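PDB 5MMD: metallo-beta-lactamase 1 from Acinetobacter baumannii, which probably hydrolyses beta-lactam antibiotics to substituted beta-amino acids, using zinc ions as cofactor. Local coordinates for residues V38-G42 and M127-L131; V133-G137 and N186-Y191; L145-I149 and Y191-K195; G157-I161 and W180-A184. All coordinates share one frame; numbering follows the deposited sequence.

Interaction 1. Residues V38-G42 and M127-L131; sequences VVISG and MDGFL
S41 and F130 meet where the two beta-sheets of the alpha-beta/beta-alpha metallo-beta-lactamase sandwich come together at one end. S41 ends strand 32-41 of the seven-stranded sheet; F130 closes the type I' turn M127-F130 that leads into strand 131-134 of the other, and with L131 it forms a classic beta bulge opposite L126. The S41 methylene sits over the F130 ring, a CH-pi contact with CB 3.6 Å from the centroid and 7° off the normal. V39 reaches the same ring differently: its CG1 comes up in the ring plane, at the edge, 3.5 Å from F130 CE1. V39 CG1 also lies 4.0 Å from L131 CD2, the two side chains running past each other in opposite directions. I149, on strand 146-149, packs against V39, F130 and L131 alike. M127 bends at chi3 (53°), bringing its methyl CE to 3.9 Å from S41 CB. No direct hydrogen bond crosses here, but one water does the polar work. With S41 OG anti to the backbone N (chi1 -179°), the hydroxyl lies over the same ring face as CB and meets this water at 3.0 Å; the water donates to M127 O at 2.9 Å.

Interaction 2. Residues V133-G137 and N186-Y191; sequences VYYPG and NTISKY
Y134, at the end of strand 131-134, sends its side chain toward the helix end and touches N186, K190 and Y191 with different parts of it. Y134 CB lies 3.4 Å from Y191 OH. Over one face of the Y134 ring runs the aliphatic part of K190: CD stands almost exactly above the centre, 3.6 Å from the centroid, a CH-pi contact. The K190 chain is extended until chi4 (72°), where it turns and leaves NZ in cation-pi range over the same face, 4.8 Å from the Y134 centroid; the ammonium also makes a salt bridge with E123. At the far end of the ring, Y134 OH touches N186 CB at 3.4 Å. Next, P136 lays its ring beside T187, with CB 3.3 Å from OG1, a hydroxyl hydrogen-bonded to S183 O. The carbonyl of P136 accepts the one hydrogen bond between the segments, from N186 ND2 at 3.0 Å. It is fairly straight (162°) and lies in both the carbonyl plane and the amide plane of N186. The contact lays the C-terminal end of helix 180-190 against the end of strand 131-134, with helix 208-223 packing on T187 and I188 and strand 154-158 on T187 and Y191.

Interaction 3. Residues L145-I149 and Y191-K195; sequences LVVWI and YPEAK
W148 and Y191 form an aromatic pair that is neither stacked nor edge-to-face: the planes are tilted by 40° and the centroid of the indole five-membered ring is 4.5 Å from that of the tyrosine. The tilt drives one side of the Y191 ring down on the indole face. Y191 CD1 stands over the middle of the indole, 3.3 Å above its plane, and Y191 CE1 comes to 3.2 Å from W148 CG, a tight approach. W148 carries CG anti to the backbone N (chi1 176°), which sends the indole out from the strand and under the tyrosine. A194 meets the outer rim of the indole, its CB 3.5 Å from W148 CZ3, with CA lying in the indole plane. At the opposite edge of the Y191 ring, but on the same face as W148, V146 CG2 makes a looser contact, 4.2 Å from Y191 CE2. No hydrogen bond crosses; A194 N bonds to Y191 O within the type I turn. L155, on strand 154-158, packs on V146, W148 and Y191. This is plain hydrophobic core on the helix-covered face of the five-stranded sheet, at the link from helix to last strand in the beta-alpha-beta unit 154-158, 180-190, 196-199 of the metallo-beta-lactamase fold.

Interaction 4. Residues G157-I161 and W180-A184; sequences GGCFI and WPQSA. With ZN (zinc ion), chain C.
At the end of strand 154-158 the backbone folds through two overlapping turns, type II' from G157 to F160 and type I from G158 to I161, which bring the carbonyl of F160 up to W180 at the start of helix 180-190. Strand 154-158, this helix and strand 196-199 make a beta-alpha-beta unit of the metallo-beta-lactamase fold, and the contact joins its first two elements. F160 O accepts a hydrogen bond from the indole, with W180 NE1 at 3.1 Å. The donor lies in the carbonyl plane, on a lone pair, and the oxygen is close to the indole plane, although the N-H...O angle of 135° leaves the bond bent. F160 also meets the indole with its own ring: the planes are 21° apart but slid so far that they barely overlap, and CE1 comes to 3.5 Å from W180 CD1. The ring edge points into the helix, where F160 CZ lies 3.5 Å from S183 CB and close to the backbone between S183 and A184. The S183 hydroxyl is turned to other partners, G138 O and Q179 O. F160 also packs on P136 and N144, and T213 and A217 of helix 208-223 lie against W180. F160 directly follows the zinc ligand C159 in the same turn, so its carbonyl and ring packing lie one residue from the metal site. With SG beside its backbone N (chi1 -54°), C159 shares its zinc ion with D82 and H201; SG stands 2.4 Å from the metal, and a water coordinates the same zinc ion at 2.1 Å.

How the interactions relate
From the N terminus, strand 32-41 comes first, and interaction 1 closes its long loop when M127-L131 arrives, tying the two sheets together before the other contacts open. The chain then runs directly into strand 131-134, where interaction 2 begins, and on to strand 146-149, where interaction 3 begins. These two cross, because their second segments follow in the same order and share Y191; the strands are sheet neighbours, joined by a probable hydrogen bond from Y134 N to V146 O. Interaction 4 is nested inside both loops, linking strand 154-158 to the start of helix 180-190. I149 of 145-149 joins interaction 1 to that strand, while F160 packs on T187 and V146.

Interaction 1. Residues V38-G42 and M127-L131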
loop_
_atom_site.group_PDB
_atom_site.type_symbol
_atom_site.label_atom_id
_atom_site.label_comp_id
_atom_site.label_asym_id
_atom_site.label_seq_id
_atom_site.Cartn_x
_atom_site.Cartn_y
_atom_site.Cartn_z
ATOM N N VAL A 38 -9.019 3.607 2.100
ATOM C CA VAL A 38 -9.377 4.785 2.847
ATOM C C VAL A 38 -9.891 4.251 4.196
ATOM O O VAL A 38 -10.812 3.414 4.262
ATOM C CB VAL A 38 -10.445 5.659 2.133
ATOM C CG1 VAL A 38 -10.740 6.924 2.945
ATOM C CG2 VAL A 38 -10.022 6.001 0.749
ATOM N N VAL A 39 -9.282 4.732 5.272
ATOM C CA VAL A 39 -9.640 4.306 6.614
ATOM C C VAL A 39 -10.192 5.478 7.437
ATOM O O VAL A 39 -9.602 6.555 7.499
ATOM C CB VAL A 39 -8.432 3.716 7.321
ATOM C CG1 VAL A 39 -8.793 3.279 8.719
ATOM C CG2 VAL A 39 -7.826 2.592 6.505
ATOM N N ILE A 40 -11.317 5.236 8.083
ATOM C CA ILE A 40 -11.996 6.244 8.872
ATOM C C ILE A 40 -11.942 5.979 10.358
ATOM O O ILE A 40 -12.224 4.872 10.814
ATOM C CB ILE A 40 -13.470 6.336 8.504
ATOM C CG1 ILE A 40 -13.675 6.281 7.006
ATOM C CG2 ILE A 40 -14.122 7.589 9.163
ATOM C CD1 ILE A 40 -13.071 7.361 6.266
ATOM N N SER A 41 -11.651 7.045 11.107
ATOM C CA SER A 41 -11.765 7.059 12.546
ATOM C C SER A 41 -12.290 8.434 13.001
ATOM O O SER A 41 -11.700 9.468 12.698
ATOM C CB SER A 41 -10.421 6.761 13.190
ATOM O OG SER A 41 -10.517 6.757 14.600
ATOM N N GLY A 42 -13.432 8.437 13.686
ATOM C CA GLY A 42 -13.963 9.673 14.247
ATOM C C GLY A 42 -14.180 10.733 13.191
ATOM O O GLY A 42 -13.915 11.904 13.404
ATOM N N MET A 127 -2.644 8.696 12.835
ATOM C CA MET A 127 -4.017 8.947 13.221
ATOM C C MET A 127 -4.321 8.420 14.656
ATOM O O MET A 127 -5.197 7.581 14.861
ATOM C CB MET A 127 -4.975 8.347 12.173
ATOM C CG MET A 127 -6.283 9.139 12.116
ATOM S SD MET A 127 -7.315 8.900 10.662
ATOM C CE MET A 127 -7.432 7.120 10.711
ATOM N N ASP A 128 -3.556 8.907 15.625
ATOM C CA ASP A 128 -3.723 8.536 17.048
ATOM C C ASP A 128 -3.682 7.031 17.249
ATOM O O ASP A 128 -4.432 6.457 18.083
ATOM C CB ASP A 128 -5.021 9.069 17.608
ATOM C CG ASP A 128 -5.123 10.567 17.524
ATOM O OD1 ASP A 128 -4.090 11.255 17.539
ATOM O OD2 ASP A 128 -6.259 11.071 17.485
ATOM N N GLY A 129 -2.795 6.403 16.487
ATOM C CA GLY A 129 -2.499 4.997 16.649
ATOM C C GLY A 129 -3.536 4.112 15.973
ATOM O O GLY A 129 -3.462 2.894 16.046
ATOM N N PHE A 130 -4.483 4.721 15.275
ATOM C CA PHE A 130 -5.476 3.923 14.529
ATOM C C PHE A 130 -4.793 3.128 13.415
ATOM O O PHE A 130 -5.260 2.034 13.071
ATOM C CB PHE A 130 -6.581 4.816 13.959
ATOM C CG PHE A 130 -7.884 4.092 13.707
ATOM C CD1 PHE A 130 -8.244 3.709 12.426
ATOM C CD2 PHE A 130 -8.743 3.793 14.753
ATOM C CE1 PHE A 130 -9.429 3.049 12.184
ATOM C CE2 PHE A 130 -9.952 3.142 14.511
ATOM C CZ PHE A 130 -10.281 2.756 13.227
ATOM N N LEU A 131 -3.702 3.660 12.858
ATOM C CA LEU A 131 -2.888 2.923 11.879
ATOM C C LEU A 131 -1.508 2.634 12.461
ATOM O O LEU A 131 -0.863 3.530 13.035
ATOM C CB LEU A 131 -2.741 3.702 10.572
ATOM C CG LEU A 131 -4.036 4.173 9.917
ATOM C CD1 LEU A 131 -3.691 5.046 8.693
ATOM C CD2 LEU A 131 -4.916 2.969 9.493
HETATM O O HOH W 1 -8.003 8.013 15.583
#

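Interaction 2. Residues V133-G137 and N186-Y191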
loop_
_atom_site.group_PDB
_atom_site.type_symbol
_atom_site.label_atom_id
_atom_site.label_comp_id
_atom_site.label_asym_id
_atom_site.label_seq_id
_atom_site.Cartn_x
_atom_site.Cartn_y
_atom_site.Cartn_z
ATOM N N VAL A 133 2.167 1.231 11.308
ATOM C CA VAL A 133 3.013 0.993 10.133
ATOM C C VAL A 133 4.193 0.140 10.545
ATOM O O VAL A 133 4.752 0.318 11.619
ATOM C CB VAL A 133 3.477 2.300 9.515
ATOM C CG1 VAL A 133 4.267 2.060 8.191
ATOM C CG2 VAL A 133 2.308 3.198 9.272
ATOM N N TYR A 134 4.552 -0.809 9.689
ATOM C CA TYR A 134 5.641 -1.731 9.958
ATOM C C TYR A 134 6.480 -2.027 8.719
ATOM O O TYR A 134 5.950 -2.348 7.647
ATOM C CB TYR A 134 5.100 -3.043 10.490
ATOM C CG TYR A 134 6.099 -4.181 10.658
ATOM C CD1 TYR A 134 7.193 -4.055 11.467
ATOM C CD2 TYR A 134 5.889 -5.415 10.030
ATOM C CE1 TYR A 134 8.095 -5.094 11.644
ATOM C CE2 TYR A 134 6.778 -6.469 10.205
ATOM C CZ TYR A 134 7.881 -6.295 11.032
ATOM O OH TYR A 134 8.810 -7.308 11.237
ATOM N N TYR A 135 7.789 -1.970 8.896
ATOM C CA TYR A 135 8.709 -2.447 7.872
ATOM C C TYR A 135 9.170 -3.881 8.136
ATOM O O TYR A 135 9.931 -4.130 9.082
ATOM C CB TYR A 135 9.906 -1.512 7.811
ATOM C CG TYR A 135 10.973 -1.920 6.834
ATOM C CD1 TYR A 135 10.737 -1.894 5.466
ATOM C CD2 TYR A 135 12.236 -2.290 7.278
ATOM C CE1 TYR A 135 11.743 -2.245 4.553
ATOM C CE2 TYR A 135 13.241 -2.646 6.368
ATOM C CZ TYR A 135 12.963 -2.634 5.015
ATOM O OH TYR A 135 13.958 -2.961 4.125
ATOM N N PRO A 136 8.729 -4.823 7.306
ATOM C CA PRO A 136 9.079 -6.226 7.516
ATOM C C PRO A 136 10.450 -6.587 6.963
ATOM O O PRO A 136 10.972 -7.643 7.289
ATOM C CB PRO A 136 7.966 -6.976 6.768
ATOM C CG PRO A 136 7.598 -6.061 5.620
ATOM C CD PRO A 136 7.782 -4.649 6.180
ATOM N N GLY A 137 11.050 -5.694 6.191
ATOM C CA GLY A 137 12.298 -6.003 5.518
ATOM C C GLY A 137 11.994 -6.042 4.034
ATOM O O GLY A 137 10.840 -5.867 3.629
ATOM N N ASN A 186 8.408 -12.593 9.001
ATOM C CA ASN A 186 8.262 -11.565 10.048
ATOM C C ASN A 186 6.801 -11.142 10.170
ATOM O O ASN A 186 6.269 -11.010 11.262
ATOM C CB ASN A 186 9.134 -10.329 9.752
ATOM C CG ASN A 186 10.611 -10.595 9.948
ATOM O OD1 ASN A 186 11.001 -11.437 10.771
ATOM N ND2 ASN A 186 11.453 -9.861 9.206
ATOM N N THR A 187 6.161 -10.948 9.026
ATOM C CA THR A 187 4.799 -10.439 8.954
ATOM C C THR A 187 3.777 -11.477 9.467
ATOM O O THR A 187 2.821 -11.134 10.190
ATOM C CB THR A 187 4.474 -10.030 7.510
ATOM O OG1 THR A 187 5.457 -9.078 7.049
ATOM C CG2 THR A 187 3.084 -9.434 7.408
ATOM N N ILE A 188 4.007 -12.739 9.130
ATOM C CA ILE A 188 3.206 -13.831 9.672
ATOM C C ILE A 188 3.296 -13.904 11.210
ATOM O O ILE A 188 2.283 -14.146 11.881
ATOM C CB ILE A 188 3.645 -15.180 9.069
ATOM C CG1 ILE A 188 3.227 -15.255 7.593
ATOM C CG2 ILE A 188 3.091 -16.321 9.894
ATOM C CD1 ILE A 188 3.991 -16.287 6.796
ATOM N N SER A 189 4.495 -13.702 11.764
ATOM C CA SER A 189 4.678 -13.732 13.217
ATOM C C SER A 189 4.029 -12.556 13.919
ATOM O O SER A 189 3.542 -12.687 15.050
ATOM C CB SER A 189 6.156 -13.747 13.583
ATOM O OG SER A 189 6.677 -15.052 13.423
ATOM N N LYS A 190 4.027 -11.407 13.250
ATOM C CA LYS A 190 3.546 -10.183 13.867
ATOM C C LYS A 190 2.024 -10.100 13.838
ATOM O O LYS A 190 1.429 -9.587 14.783
ATOM C CB LYS A 190 4.159 -8.961 13.178
ATOM C CG LYS A 190 4.144 -7.709 14.058
ATOM C CD LYS A 190 4.928 -6.609 13.412
ATOM C CE LYS A 190 4.821 -5.285 14.191
ATOM N NZ LYS A 190 5.553 -5.288 15.464
ATOM N N TYR A 191 1.397 -10.640 12.786
ATOM C CA TYR A 191 -0.044 -10.468 12.593
ATOM C C TYR A 191 -0.781 -11.816 12.510
ATOM O O TYR A 191 -1.536 -12.082 11.594
ATOM C CB TYR A 191 -0.295 -9.607 11.363
ATOM C CG TYR A 191 0.416 -8.255 11.459
ATOM C CD1 TYR A 191 -0.031 -7.281 12.327
ATOM C CD2 TYR A 191 1.529 -7.970 10.676
ATOM C CE1 TYR A 191 0.609 -6.054 12.433
ATOM C CE2 TYR A 191 2.164 -6.743 10.744
ATOM C CZ TYR A 191 1.715 -5.790 11.636
ATOM O OH TYR A 191 2.352 -4.574 11.732
#

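Interaction 3. Residues L145-I149 and Y191-K195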
loop_
_atom_site.group_PDB
_atom_site.type_symbol
_atom_site.label_atom_id
_atom_site.label_comp_id
_atom_site.label_asym_id
_atom_site.label_seq_id
_atom_site.Cartn_x
_atom_site.Cartn_y
_atom_site.Cartn_z
ATOM N N LEU A 145 6.475 -1.176 2.872
ATOM C CA LEU A 145 5.838 -1.139 4.191
ATOM C C LEU A 145 4.463 -1.817 4.176
ATOM O O LEU A 145 3.800 -1.857 3.141
ATOM C CB LEU A 145 5.615 0.306 4.657
ATOM C CG LEU A 145 6.766 1.290 4.663
ATOM C CD1 LEU A 145 6.317 2.725 5.050
ATOM C CD2 LEU A 145 7.821 0.783 5.629
ATOM N N VAL A 146 4.044 -2.295 5.349
ATOM C CA VAL A 146 2.659 -2.723 5.585
ATOM C C VAL A 146 1.996 -1.877 6.637
ATOM O O VAL A 146 2.666 -1.238 7.448
ATOM C CB VAL A 146 2.550 -4.192 6.006
ATOM C CG1 VAL A 146 3.249 -5.102 4.974
ATOM C CG2 VAL A 146 3.101 -4.422 7.386
ATOM N N VAL A 147 0.664 -1.839 6.604
ATOM C CA VAL A 147 -0.102 -1.014 7.531
ATOM C C VAL A 147 -1.205 -1.813 8.166
ATOM O O VAL A 147 -2.036 -2.400 7.466
ATOM C CB VAL A 147 -0.696 0.199 6.823
ATOM C CG1 VAL A 147 -1.427 1.065 7.789
ATOM C CG2 VAL A 147 0.408 1.000 6.088
ATOM N N TRP A 148 -1.201 -1.813 9.492
ATOM C CA TRP A 148 -2.086 -2.615 10.320
ATOM C C TRP A 148 -3.127 -1.724 10.936
ATOM O O TRP A 148 -2.809 -0.640 11.449
ATOM C CB TRP A 148 -1.285 -3.318 11.380
ATOM C CG TRP A 148 -1.994 -4.133 12.421
ATOM C CD1 TRP A 148 -1.991 -3.891 13.773
ATOM C CD2 TRP A 148 -2.725 -5.359 12.236
ATOM N NE1 TRP A 148 -2.676 -4.882 14.439
ATOM C CE2 TRP A 148 -3.150 -5.787 13.521
ATOM C CE3 TRP A 148 -3.061 -6.129 11.123
ATOM C CZ2 TRP A 148 -3.896 -6.952 13.718
ATOM C CZ3 TRP A 148 -3.821 -7.287 11.322
ATOM C CH2 TRP A 148 -4.202 -7.694 12.609
ATOM N N ILE A 149 -4.378 -2.178 10.861
ATOM C CA ILE A 149 -5.479 -1.503 11.511
ATOM C C ILE A 149 -5.908 -2.360 12.707
ATOM O O ILE A 149 -6.686 -3.299 12.544
ATOM C CB ILE A 149 -6.656 -1.301 10.573
ATOM C CG1 ILE A 149 -6.152 -0.869 9.194
ATOM C CG2 ILE A 149 -7.650 -0.290 11.186
ATOM C CD1 ILE A 149 -7.254 -0.636 8.210
ATOM N N TYR A 191 1.397 -10.640 12.786
ATOM C CA TYR A 191 -0.044 -10.468 12.593
ATOM C C TYR A 191 -0.781 -11.816 12.510
ATOM O O TYR A 191 -1.536 -12.082 11.594
ATOM C CB TYR A 191 -0.295 -9.607 11.363
ATOM C CG TYR A 191 0.416 -8.255 11.459
ATOM C CD1 TYR A 191 -0.031 -7.281 12.327
ATOM C CD2 TYR A 191 1.529 -7.970 10.676
ATOM C CE1 TYR A 191 0.609 -6.054 12.433
ATOM C CE2 TYR A 191 2.164 -6.743 10.744
ATOM C CZ TYR A 191 1.715 -5.790 11.636
ATOM O OH TYR A 191 2.352 -4.574 11.732
ATOM N N PRO A 192 -0.589 -12.664 13.516
ATOM C CA PRO A 192 -1.233 -13.977 13.423
ATOM C C PRO A 192 -2.777 -13.934 13.381
ATOM O O PRO A 192 -3.383 -14.908 12.889
ATOM C CB PRO A 192 -0.746 -14.679 14.696
ATOM C CG PRO A 192 -0.492 -13.538 15.672
ATOM C CD PRO A 192 0.104 -12.467 14.794
ATOM N N GLU A 193 -3.391 -12.863 13.891
ATOM C CA GLU A 193 -4.858 -12.784 13.971
ATOM C C GLU A 193 -5.454 -11.873 12.877
ATOM O O GLU A 193 -6.627 -11.491 12.962
ATOM C CB GLU A 193 -5.298 -12.277 15.358
ATOM C CG GLU A 193 -5.592 -13.375 16.424
ATOM C CD GLU A 193 -7.113 -13.618 16.685
ATOM O OE1 GLU A 193 -7.746 -12.851 17.457
ATOM O OE2 GLU A 193 -7.676 -14.595 16.135
ATOM N N ALA A 194 -4.671 -11.498 11.865
ATOM C CA ALA A 194 -5.238 -10.675 10.800
ATOM C C ALA A 194 -6.475 -11.373 10.212
ATOM O O ALA A 194 -6.459 -12.586 9.992
ATOM C CB ALA A 194 -4.238 -10.402 9.718
ATOM N N LYS A 195 -7.516 -10.594 9.944
ATOM C CA LYS A 195 -8.812 -11.128 9.479
ATOM C C LYS A 195 -9.008 -10.904 8.004
ATOM O O LYS A 195 -9.564 -11.761 7.252
ATOM C CB LYS A 195 -9.940 -10.460 10.252
ATOM C CG LYS A 195 -10.115 -11.002 11.652
ATOM C CE LYS A 195 -11.771 -11.004 13.598
ATOM N NZ LYS A 195 -11.446 -9.871 14.511
#

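Interaction 4. Residues G157-I161 and W180-A184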
loop_
_atom_site.group_PDB
_atom_site.type_symbol
_atom_site.label_atom_id
_atom_site.label_comp_id
_atom_site.label_asym_id
_atom_site.label_seq_id
_atom_site.Cartn_x
_atom_site.Cartn_y
_atom_site.Cartn_z
ATOM N N GLY A 157 -1.188 -5.095 2.993
ATOM C CA GLY A 157 0.111 -5.648 2.665
ATOM C C GLY A 157 0.842 -4.860 1.604
ATOM O O GLY A 157 2.066 -4.943 1.503
ATOM N N GLY A 158 0.108 -4.116 0.791
ATOM C CA GLY A 158 0.706 -3.501 -0.368
ATOM C C GLY A 158 1.363 -4.545 -1.267
ATOM O O GLY A 158 1.057 -5.741 -1.209
ATOM N N CYS A 159 2.269 -4.099 -2.114
ATOM C CA CYS A 159 2.758 -5.003 -3.151
ATOM C C CYS A 159 3.739 -5.991 -2.589
ATOM O O CYS A 159 4.171 -6.878 -3.301
ATOM C CB CYS A 159 3.331 -4.205 -4.285
ATOM S SG CYS A 159 2.117 -3.027 -4.843
ATOM N N PHE A 160 4.047 -5.853 -1.300
ATOM C CA PHE A 160 4.803 -6.840 -0.548
ATOM C C PHE A 160 4.043 -8.154 -0.428
ATOM O O PHE A 160 4.645 -9.218 -0.152
ATOM C CB PHE A 160 5.108 -6.297 0.865
ATOM C CG PHE A 160 5.809 -7.274 1.770
ATOM C CD1 PHE A 160 7.136 -7.594 1.562
ATOM C CD2 PHE A 160 5.144 -7.865 2.849
ATOM C CE1 PHE A 160 7.799 -8.485 2.386
ATOM C CE2 PHE A 160 5.810 -8.748 3.689
ATOM C CZ PHE A 160 7.143 -9.063 3.442
ATOM N N ILE A 161 2.720 -8.068 -0.564
ATOM C CA ILE A 161 1.852 -9.236 -0.403
ATOM C C ILE A 161 1.158 -9.506 -1.705
ATOM O O ILE A 161 0.595 -8.601 -2.307
ATOM C CB ILE A 161 0.778 -9.044 0.751
ATOM C CG1 ILE A 161 1.457 -8.906 2.114
ATOM C CG2 ILE A 161 -0.239 -10.207 0.750
ATOM C CD1 ILE A 161 2.416 -10.056 2.462
ATOM N N TRP A 180 12.955 -11.620 0.897
ATOM C CA TRP A 180 11.488 -11.677 0.928
ATOM C C TRP A 180 10.930 -12.796 1.826
ATOM O O TRP A 180 9.992 -12.573 2.579
ATOM C CB TRP A 180 10.938 -11.834 -0.489
ATOM C CG TRP A 180 9.546 -11.281 -0.659
ATOM C CD1 TRP A 180 8.558 -11.188 0.301
ATOM C CD2 TRP A 180 8.985 -10.746 -1.856
ATOM N NE1 TRP A 180 7.436 -10.631 -0.230
ATOM C CE2 TRP A 180 7.658 -10.347 -1.552
ATOM C CE3 TRP A 180 9.464 -10.576 -3.161
ATOM C CZ2 TRP A 180 6.805 -9.807 -2.516
ATOM C CZ3 TRP A 180 8.641 -10.012 -4.101
ATOM C CH2 TRP A 180 7.311 -9.639 -3.784
ATOM N N PRO A 181 11.505 -13.999 1.763
ATOM C CA PRO A 181 10.960 -15.005 2.678
ATOM C C PRO A 181 11.066 -14.613 4.163
ATOM O O PRO A 181 10.052 -14.717 4.862
ATOM C CB PRO A 181 11.798 -16.250 2.381
ATOM C CG PRO A 181 12.375 -16.025 1.000
ATOM C CD PRO A 181 12.604 -14.533 0.932
ATOM N N GLN A 182 12.223 -14.147 4.648
ATOM C CA GLN A 182 12.277 -13.798 6.067
ATOM C C GLN A 182 11.343 -12.623 6.338
ATOM O O GLN A 182 10.711 -12.562 7.386
ATOM C CB GLN A 182 13.688 -13.470 6.551
ATOM C CG GLN A 182 13.757 -13.292 8.099
ATOM O OE1 GLN A 182 13.551 -15.628 8.727
ATOM N NE2 GLN A 182 12.094 -14.204 9.684
ATOM N N SER A 183 11.216 -11.692 5.403
ATOM C CA SER A 183 10.311 -10.584 5.657
ATOM C C SER A 183 8.872 -11.040 5.756
ATOM O O SER A 183 8.099 -10.491 6.530
ATOM C CB SER A 183 10.432 -9.529 4.570
ATOM O OG SER A 183 11.788 -9.144 4.489
ATOM N N ALA A 184 8.513 -12.007 4.923
ATOM C CA ALA A 184 7.171 -12.590 4.919
ATOM C C ALA A 184 6.918 -13.323 6.238
ATOM O O ALA A 184 5.828 -13.227 6.840
ATOM C CB ALA A 184 7.034 -13.533 3.744
HETATM ZN ZN ZN C . 2.476 -2.309 -7.061
HETATM O O HOH W 2 4.384 -1.786 -7.659
#